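Local atomic coordinates of sucrose 6(F)-phosphate phosphorylase (Thermoanaerobacterium thermosaccharolyticum DSM 571, PDB entry 6S9V), a protein that is a phosphorylase with an alpha-amylase-type catalytic domain built on a closed barrel of eight parallel strands. Residues P313-L318 / D353-H358; V279-I284 / A327-D332; S223-E228 / L251-Q256. All coordinates share one frame; numbering follows the deposited sequence. Where two conformers were deposited one is given.

Interaction 1. Residues P313-L318 / D353-H358; sequences PVKPDL and DGFDVH. With SO4 (sulfate ion), chain D.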
# COMPACT_ATOMS: atom_id res chain seq x y z
N PRO A 313 1.87 1.66 -9.88
CA PRO A 313 3.32 1.85 -10.03
C PRO A 313 3.82 1.62 -11.45
O PRO A 313 3.38 0.70 -12.14
CB PRO A 313 3.92 0.82 -9.07
CG PRO A 313 2.85 0.57 -8.06
CD PRO A 313 1.56 0.66 -8.84
N VAL A 314 4.78 2.45 -11.86
CA VAL A 314 5.48 2.27 -13.13
C VAL A 314 6.98 2.20 -12.86
O VAL A 314 7.57 1.12 -12.84
CB VAL A 314 5.13 3.39 -14.13
CG1 VAL A 314 5.85 3.18 -15.44
CG2 VAL A 314 3.63 3.43 -14.35
N LYS A 315 7.62 3.37 -12.64
CA LYS A 315 9.04 3.39 -12.27
C LYS A 315 9.21 3.73 -10.79
O LYS A 315 8.56 4.65 -10.30
CB LYS A 315 9.83 4.42 -13.08
CG LYS A 315 9.91 4.17 -14.56
CD LYS A 315 10.69 5.30 -15.24
CE LYS A 315 12.15 5.36 -14.80
NZ LYS A 315 12.87 4.10 -15.14
N PRO A 316 10.13 3.06 -10.08
CA PRO A 316 11.10 2.05 -10.51
C PRO A 316 10.57 0.61 -10.49
O PRO A 316 11.32 -0.30 -10.84
CB PRO A 316 12.22 2.20 -9.48
CG PRO A 316 11.47 2.55 -8.21
CD PRO A 316 10.33 3.44 -8.66
N ASP A 317 9.31 0.43 -10.09
CA ASP A 317 8.80 -0.90 -9.76
C ASP A 317 8.90 -1.87 -10.95
O ASP A 317 9.11 -3.08 -10.76
CB ASP A 317 7.35 -0.80 -9.29
CG ASP A 317 7.19 0.16 -8.13
OD1 ASP A 317 7.46 1.36 -8.32
OD2 ASP A 317 6.80 -0.30 -7.03
N LEU A 318 8.70 -1.36 -12.16
CA LEU A 318 8.75 -2.16 -13.37
C LEU A 318 10.06 -2.01 -14.14
O LEU A 318 10.17 -2.51 -15.26
CB LEU A 318 7.57 -1.80 -14.28
CG LEU A 318 6.16 -2.28 -13.91
CD1 LEU A 318 6.04 -3.77 -14.18
CD2 LEU A 318 5.76 -1.99 -12.49
N ASP A 353 14.74 14.71 -17.69
CA ASP A 353 15.33 13.78 -18.64
C ASP A 353 14.70 12.39 -18.51
O ASP A 353 14.43 11.92 -17.40
CB ASP A 353 16.84 13.66 -18.42
CG ASP A 353 17.59 14.91 -18.84
OD1 ASP A 353 16.95 15.91 -19.23
OD2 ASP A 353 18.84 14.89 -18.79
N GLY A 354 14.46 11.76 -19.66
CA GLY A 354 14.03 10.37 -19.69
C GLY A 354 12.58 10.17 -19.33
O GLY A 354 11.83 11.10 -19.02
N PHE A 355 12.16 8.91 -19.43
CA PHE A 355 10.86 8.49 -18.92
C PHE A 355 10.90 8.58 -17.40
O PHE A 355 11.75 7.95 -16.76
CB PHE A 355 10.58 7.06 -19.39
CG PHE A 355 9.15 6.61 -19.18
CD1 PHE A 355 8.12 7.17 -19.90
CD2 PHE A 355 8.86 5.60 -18.27
CE1 PHE A 355 6.81 6.74 -19.72
CE2 PHE A 355 7.55 5.18 -18.09
CZ PHE A 355 6.53 5.74 -18.81
N ASP A 356 9.98 9.34 -16.81
CA ASP A 356 10.07 9.60 -15.37
C ASP A 356 8.71 9.47 -14.70
O ASP A 356 8.38 10.20 -13.76
CB ASP A 356 10.68 10.98 -15.09
CG ASP A 356 9.84 12.12 -15.61
OD1 ASP A 356 9.01 11.89 -16.52
OD2 ASP A 356 9.99 13.24 -15.08
N VAL A 357 7.91 8.50 -15.15
CA VAL A 357 6.60 8.26 -14.56
C VAL A 357 6.75 7.31 -13.37
O VAL A 357 7.14 6.15 -13.53
CB VAL A 357 5.63 7.68 -15.59
CG1 VAL A 357 4.27 7.44 -14.93
CG2 VAL A 357 5.52 8.62 -16.81
N HIS A 358 6.42 7.81 -12.18
CA HIS A 358 6.47 7.02 -10.95
C HIS A 358 5.19 6.22 -10.78
O HIS A 358 5.24 5.00 -10.55
CB HIS A 358 6.71 7.97 -9.77
CG HIS A 358 6.93 7.28 -8.46
ND1 HIS A 358 7.84 6.27 -8.28
CD2 HIS A 358 6.37 7.50 -7.24
CE1 HIS A 358 7.83 5.88 -7.02
NE2 HIS A 358 6.95 6.61 -6.37
S SO4 D . 7.36 6.89 -2.76
O1 SO4 D . 8.60 6.10 -2.70
O2 SO4 D . 7.64 8.27 -3.16
O3 SO4 D . 6.46 6.28 -3.73
O4 SO4 D . 6.73 6.93 -1.45
O HOH W 1 5.87 3.61 -7.91
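Val314 and Lys315 meet Val357 and His358 where a small antiparallel sheet gives way to a loop, next to a bound sulfate ion. Val314 N donates to His358 O at 2.9 Å, from above the carbonyl plane and 37° out of it. One residue on, Lys315 N reaches Val357 O at 3.0 Å, lying in the plane of that carbonyl. A cis peptide bond then joins Lys315 to Pro316, and the chain curls back so that Leu318 N bonds to Val314 O.

The imidazole of His358 is gripped through both nitrogens. CG is anti to the backbone N (chi1 -174°), beside the carbonyl carbon, and His358 ND1 donates to Lys315 O at 2.7 Å. His358 NE2 gives a nearly straight bond (175°) to sulfate O3, also at 2.7 Å, and Arg148 and Tyr215 bind the same ion. Pro316 CD sits at the ring edge. A water lies over one ring face, offset toward the rim; it donates to Asp317 OD1 and to His358 O, giving that carbonyl a second bond in addition to the one from Val314 N.

The sheet that carries this junction has strand 357-361 in the middle, flanked by 312-313 and 340-343, and it is a sheet separate from the eight-stranded barrel. At the loop end the contact turns apolar. Val314 CG1 touches the edge of the Phe355 ring at CE2 (3.7 Å), while CG2 packs on Val357 CG1. The Lys315 chain passes Phe355 obliquely, placing CD 3.6 Å from Phe355 CD2 and near the carbonyl O of the same residue. Bends at chi3 and chi4 turn the lysine amine away from that chain direction, and NZ forms a salt bridge with Asp319.

Interaction 2. Residues V279-I284 / A327-D332; sequences VLYTLI and AKEVVD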
# COMPACT_ATOMS: atom_id res chain seq x y z
N VAL A 279 -1.43 -6.47 -14.97
CA VAL A 279 -2.80 -6.81 -15.32
C VAL A 279 -3.38 -5.80 -16.30
O VAL A 279 -4.08 -6.17 -17.25
CB VAL A 279 -3.65 -6.94 -14.04
CG1 VAL A 279 -5.13 -6.99 -14.39
CG2 VAL A 279 -3.24 -8.19 -13.26
N LEU A 280 -3.08 -4.51 -16.11
CA LEU A 280 -3.54 -3.51 -17.08
C LEU A 280 -3.03 -3.83 -18.48
O LEU A 280 -3.80 -3.80 -19.45
CB LEU A 280 -3.06 -2.11 -16.67
CG LEU A 280 -3.97 -1.20 -15.86
CD1 LEU A 280 -3.24 0.12 -15.65
CD2 LEU A 280 -5.32 -0.98 -16.53
N TYR A 281 -1.73 -4.10 -18.60
CA TYR A 281 -1.15 -4.43 -19.90
C TYR A 281 -1.79 -5.68 -20.48
O TYR A 281 -2.08 -5.74 -21.68
CB TYR A 281 0.36 -4.60 -19.75
CG TYR A 281 1.04 -5.07 -21.02
CD1 TYR A 281 1.13 -6.43 -21.32
CD2 TYR A 281 1.57 -4.16 -21.92
CE1 TYR A 281 1.74 -6.86 -22.49
CE2 TYR A 281 2.19 -4.59 -23.09
CZ TYR A 281 2.27 -5.94 -23.37
OH TYR A 281 2.88 -6.35 -24.53
N THR A 282 -2.00 -6.70 -19.64
CA THR A 282 -2.60 -7.95 -20.09
C THR A 282 -3.95 -7.70 -20.76
O THR A 282 -4.23 -8.24 -21.83
CB THR A 282 -2.78 -8.89 -18.89
OG1 THR A 282 -1.51 -9.18 -18.29
CG2 THR A 282 -3.46 -10.16 -19.31
N LEU A 283 -4.79 -6.90 -20.12
CA LEU A 283 -6.15 -6.68 -20.60
C LEU A 283 -6.19 -5.70 -21.76
O LEU A 283 -6.95 -5.91 -22.72
CB LEU A 283 -7.02 -6.19 -19.45
CG LEU A 283 -7.09 -7.19 -18.29
CD1 LEU A 283 -7.68 -6.55 -17.05
CD2 LEU A 283 -7.90 -8.40 -18.70
N ILE A 284 -5.38 -4.65 -21.72
CA ILE A 284 -5.37 -3.68 -22.81
C ILE A 284 -4.87 -4.32 -24.10
O ILE A 284 -5.40 -4.06 -25.19
CB ILE A 284 -4.52 -2.45 -22.44
CG1 ILE A 284 -5.25 -1.59 -21.41
CG2 ILE A 284 -4.17 -1.63 -23.69
CD1 ILE A 284 -4.39 -0.50 -20.79
N ALA A 327 5.66 0.81 -21.50
CA ALA A 327 5.27 1.62 -20.36
C ALA A 327 4.49 2.85 -20.82
O ALA A 327 3.42 3.16 -20.30
CB ALA A 327 6.52 2.05 -19.57
N LYS A 328 5.01 3.54 -21.83
CA LYS A 328 4.34 4.74 -22.32
C LYS A 328 3.00 4.40 -22.97
O LYS A 328 2.04 5.18 -22.85
CB LYS A 328 5.25 5.48 -23.30
CG LYS A 328 4.83 6.91 -23.53
CD LYS A 328 5.81 7.66 -24.41
CE LYS A 328 5.33 9.07 -24.68
NZ LYS A 328 5.58 9.49 -26.09
N GLU A 329 2.90 3.26 -23.66
CA GLU A 329 1.63 2.86 -24.24
C GLU A 329 0.54 2.82 -23.17
O GLU A 329 -0.53 3.43 -23.33
CB GLU A 329 1.75 1.49 -24.91
CG GLU A 329 0.46 1.03 -25.61
CD GLU A 329 0.09 -0.43 -25.34
OE1 GLU A 329 0.75 -1.10 -24.51
OE2 GLU A 329 -0.88 -0.92 -25.96
N VAL A 330 0.78 2.08 -22.08
CA VAL A 330 -0.21 1.93 -21.02
C VAL A 330 -0.44 3.26 -20.31
O VAL A 330 -1.59 3.62 -20.00
CB VAL A 330 0.24 0.83 -20.03
CG1 VAL A 330 -0.70 0.77 -18.83
CG2 VAL A 330 0.30 -0.52 -20.73
N VAL A 331 0.63 4.01 -20.02
CA VAL A 331 0.49 5.30 -19.35
C VAL A 331 -0.38 6.23 -20.17
O VAL A 331 -1.33 6.84 -19.65
CB VAL A 331 1.88 5.91 -19.09
CG1 VAL A 331 1.78 7.39 -18.77
CG2 VAL A 331 2.57 5.16 -17.95
N ASP A 332 -0.07 6.36 -21.46
CA ASP A 332 -0.82 7.26 -22.32
C ASP A 332 -2.29 6.86 -22.43
O ASP A 332 -3.17 7.72 -22.48
CB ASP A 332 -0.17 7.31 -23.71
CG ASP A 332 1.12 8.10 -23.73
OD1 ASP A 332 1.42 8.83 -22.76
OD2 ASP A 332 1.87 7.99 -24.72
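Val330 carries the apolar part of this contact, its two methyls working on different neighbours. Val330 CG1, anti to the backbone N (chi1 173°), meets Leu280 CD1 at 4.1 Å and sits a little farther, 4.4 Å, from Ile284 CD1. Val330 CG2 comes in at the edge of the Tyr281 ring, 4.0 Å from Tyr281 CD2, and also lies near Tyr281 CB; the two side chains cross at about a right angle.

The segments belong to helix 275-285, which follows barrel strand 269-271, and helix 324-336, which comes between barrel strands 302-304 and 388-392. Their local axes pass 10.4 Å apart at 83°, close to perpendicular, so the touching surface is a compact patch. Tyr364 and Ala367 of helix 364-367 also touch Leu280.

The polar element is Glu329, yet no hydrogen bond links the two segments. Its carboxylate plane stands 78° from the Tyr281 ring, with Glu329 OE1 4.0 Å from Tyr281 CE2. Glu329 OE2 lies 4.1 Å from Ile284 CG2, where the two side chains run past each other in opposite directions, and it accepts a hydrogen bond from Asn285 ND2, just beyond the end of 279-284.

Interaction 3. Residues S223-E228 / L251-Q256; sequences SCFFVE and LEVHSQ
Phe225 reaches across to Val253, His254 and Ser255 in the rim of the barrel mouth, where the loops after strands 207-210 and 248-251 come together. In TIM barrels of the alpha-amylase type the active site lies at this end, among the loops that follow the strands. Here a sulfate is about 4 Å from the His254 side chain and a bound BTB about 5 Å from it.

The far end of the Phe225 ring does the touching. CB points toward 251-256, and chi1 sets CG anti to the backbone N (-176°). Phe225 CZ comes within 3.2 Å of His254 O and 4.1 Å of Val253 CG1. Next to it, Phe225 CE2 is 3.8 Å from Ser255 CB, which sits at the ring edge, in its plane. Tyr215, one of the sulfate's hydrogen-bond partners, meets Phe225 in an edge-to-face stack. Two residues earlier, Ser223 OG accepts a hydrogen bond from Phe225 N at 3.2 Å, an ST turn that ties down the backbone from which the ring extends.

Phe226 adds a looser contact, CD1 to Val253 CG1 at 4.4 Å, so that one methyl is approached by both rings. Residues Val259 and Leu263 of helix 257-265 pack on Phe226 as well. The His254 imidazole leads away from Phe225: it stacks on Phe273, and its ND1 is hydrogen-bonded to Asp317.

No hydrogen bond joins 223-228 to 251-256, whose contact is mainly apolar; the two loops are bonded through Glu252 OE1 and Ala212 N. His254 O sits obliquely by Phe225 CZ, where any electrostatic gain is probably small, so the link to Phe225 depends on fit more than on directed bonds.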
# COMPACT_ATOMS: atom_id res chain seq x y z
N SER A 223 22.21 7.26 -2.37
CA SER A 223 20.90 7.79 -2.74
C SER A 223 20.03 8.06 -1.53
O SER A 223 19.02 8.76 -1.65
CB SER A 223 20.18 6.82 -3.67
OG SER A 223 19.89 5.62 -2.99
N CYS A 224 20.38 7.50 -0.38
CA CYS A 224 19.54 7.52 0.82
C CYS A 224 18.22 6.81 0.58
O CYS A 224 17.21 7.14 1.21
CB CYS A 224 19.31 8.95 1.29
SG CYS A 224 20.85 9.76 1.76
N PHE A 225 18.21 5.82 -0.32
CA PHE A 225 17.06 4.95 -0.49
C PHE A 225 17.52 3.50 -0.45
O PHE A 225 18.40 3.09 -1.21
CB PHE A 225 16.30 5.21 -1.80
CG PHE A 225 15.06 4.37 -1.94
CD1 PHE A 225 13.91 4.70 -1.23
CD2 PHE A 225 15.04 3.26 -2.75
CE1 PHE A 225 12.76 3.92 -1.33
CE2 PHE A 225 13.90 2.48 -2.86
CZ PHE A 225 12.77 2.81 -2.15
N PHE A 226 16.89 2.73 0.43
CA PHE A 226 17.24 1.34 0.71
C PHE A 226 18.75 1.15 0.79
O PHE A 226 19.36 0.37 0.06
CB PHE A 226 16.62 0.42 -0.34
CG PHE A 226 16.36 -0.96 0.18
CD1 PHE A 226 15.20 -1.23 0.87
CD2 PHE A 226 17.30 -1.96 0.02
CE1 PHE A 226 14.96 -2.49 1.38
CE2 PHE A 226 17.07 -3.22 0.52
CZ PHE A 226 15.89 -3.48 1.20
N VAL A 227 19.36 1.89 1.72
CA VAL A 227 20.81 1.86 1.91
C VAL A 227 21.16 0.56 2.62
O VAL A 227 20.79 0.36 3.78
CB VAL A 227 21.30 3.08 2.69
CG1 VAL A 227 22.83 3.01 2.86
CG2 VAL A 227 20.89 4.38 2.02
N GLU A 228 21.90 -0.34 1.92
CA GLU A 228 22.35 -1.61 2.46
C GLU A 228 23.80 -1.52 2.92
O GLU A 228 24.60 -0.81 2.31
CB GLU A 228 22.21 -2.72 1.41
CG GLU A 228 20.78 -2.93 0.94
CD GLU A 228 20.67 -3.98 -0.15
OE1 GLU A 228 20.79 -5.18 0.16
OE2 GLU A 228 20.46 -3.60 -1.32
N LEU A 251 6.13 -4.62 4.52
CA LEU A 251 7.01 -3.54 4.08
C LEU A 251 6.50 -2.95 2.78
O LEU A 251 6.19 -3.67 1.83
CB LEU A 251 8.44 -4.04 3.89
CG LEU A 251 9.19 -4.47 5.15
CD1 LEU A 251 8.47 -5.52 5.97
CD2 LEU A 251 10.59 -4.96 4.74
N GLU A 252 6.44 -1.62 2.73
CA GLU A 252 6.08 -0.89 1.51
C GLU A 252 7.35 -0.32 0.90
O GLU A 252 7.93 0.63 1.43
CB GLU A 252 5.10 0.23 1.80
CG GLU A 252 4.81 1.11 0.58
CD GLU A 252 5.40 2.51 0.68
OE1 GLU A 252 5.34 3.12 1.76
OE2 GLU A 252 5.95 2.99 -0.33
N VAL A 253 7.78 -0.89 -0.23
CA VAL A 253 9.00 -0.48 -0.90
C VAL A 253 8.68 -0.41 -2.39
O VAL A 253 8.38 -1.43 -3.02
CB VAL A 253 10.17 -1.46 -0.65
CG1 VAL A 253 11.43 -1.05 -1.43
CG2 VAL A 253 10.47 -1.53 0.84
N HIS A 254 8.74 0.80 -2.95
CA HIS A 254 8.69 0.99 -4.40
C HIS A 254 10.14 1.01 -4.89
O HIS A 254 10.87 1.98 -4.65
CB HIS A 254 7.96 2.28 -4.74
CG HIS A 254 6.50 2.23 -4.46
ND1 HIS A 254 5.64 1.42 -5.17
CD2 HIS A 254 5.74 2.85 -3.52
CE1 HIS A 254 4.41 1.58 -4.71
NE2 HIS A 254 4.45 2.44 -3.71
N SER A 255 10.56 -0.05 -5.56
CA SER A 255 11.94 -0.16 -6.01
C SER A 255 12.00 -1.14 -7.18
O SER A 255 10.99 -1.74 -7.57
CB SER A 255 12.86 -0.61 -4.87
OG SER A 255 14.20 -0.71 -5.32
N GLN A 256 13.20 -1.32 -7.72
CA GLN A 256 13.41 -2.34 -8.73
C GLN A 256 13.12 -3.71 -8.11
O GLN A 256 13.21 -3.90 -6.90
CB GLN A 256 14.85 -2.30 -9.25
CG GLN A 256 15.24 -0.98 -9.89
CD GLN A 256 16.67 -0.99 -10.41
OE1 GLN A 256 17.48 -1.84 -10.02
NE2 GLN A 256 17.00 -0.04 -11.28

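How the interactions relate
Interaction 1 is in touch with both of the others. Its centre is 13 Å from that of interaction 2, and Phe355 CE2 packs 3.6 Å from Ala327 CB on the helix that carries Val330, while Val314 CG2 meets Val331 CG2 at 4.1 Å. Toward interaction 3, 15 Å away between centres, Asp317 OD2 lies 2.8 Å from His254 ND1, a probable hydrogen bond, and Pro316 CG packs on Ser255 CA. The sulfate borders both contacts, bonded to His358 NE2 and about 4 Å from the His254 side chain, with BTB nearby. Interactions 2 and 3 do not touch: their nearest atoms are about 13 Å apart.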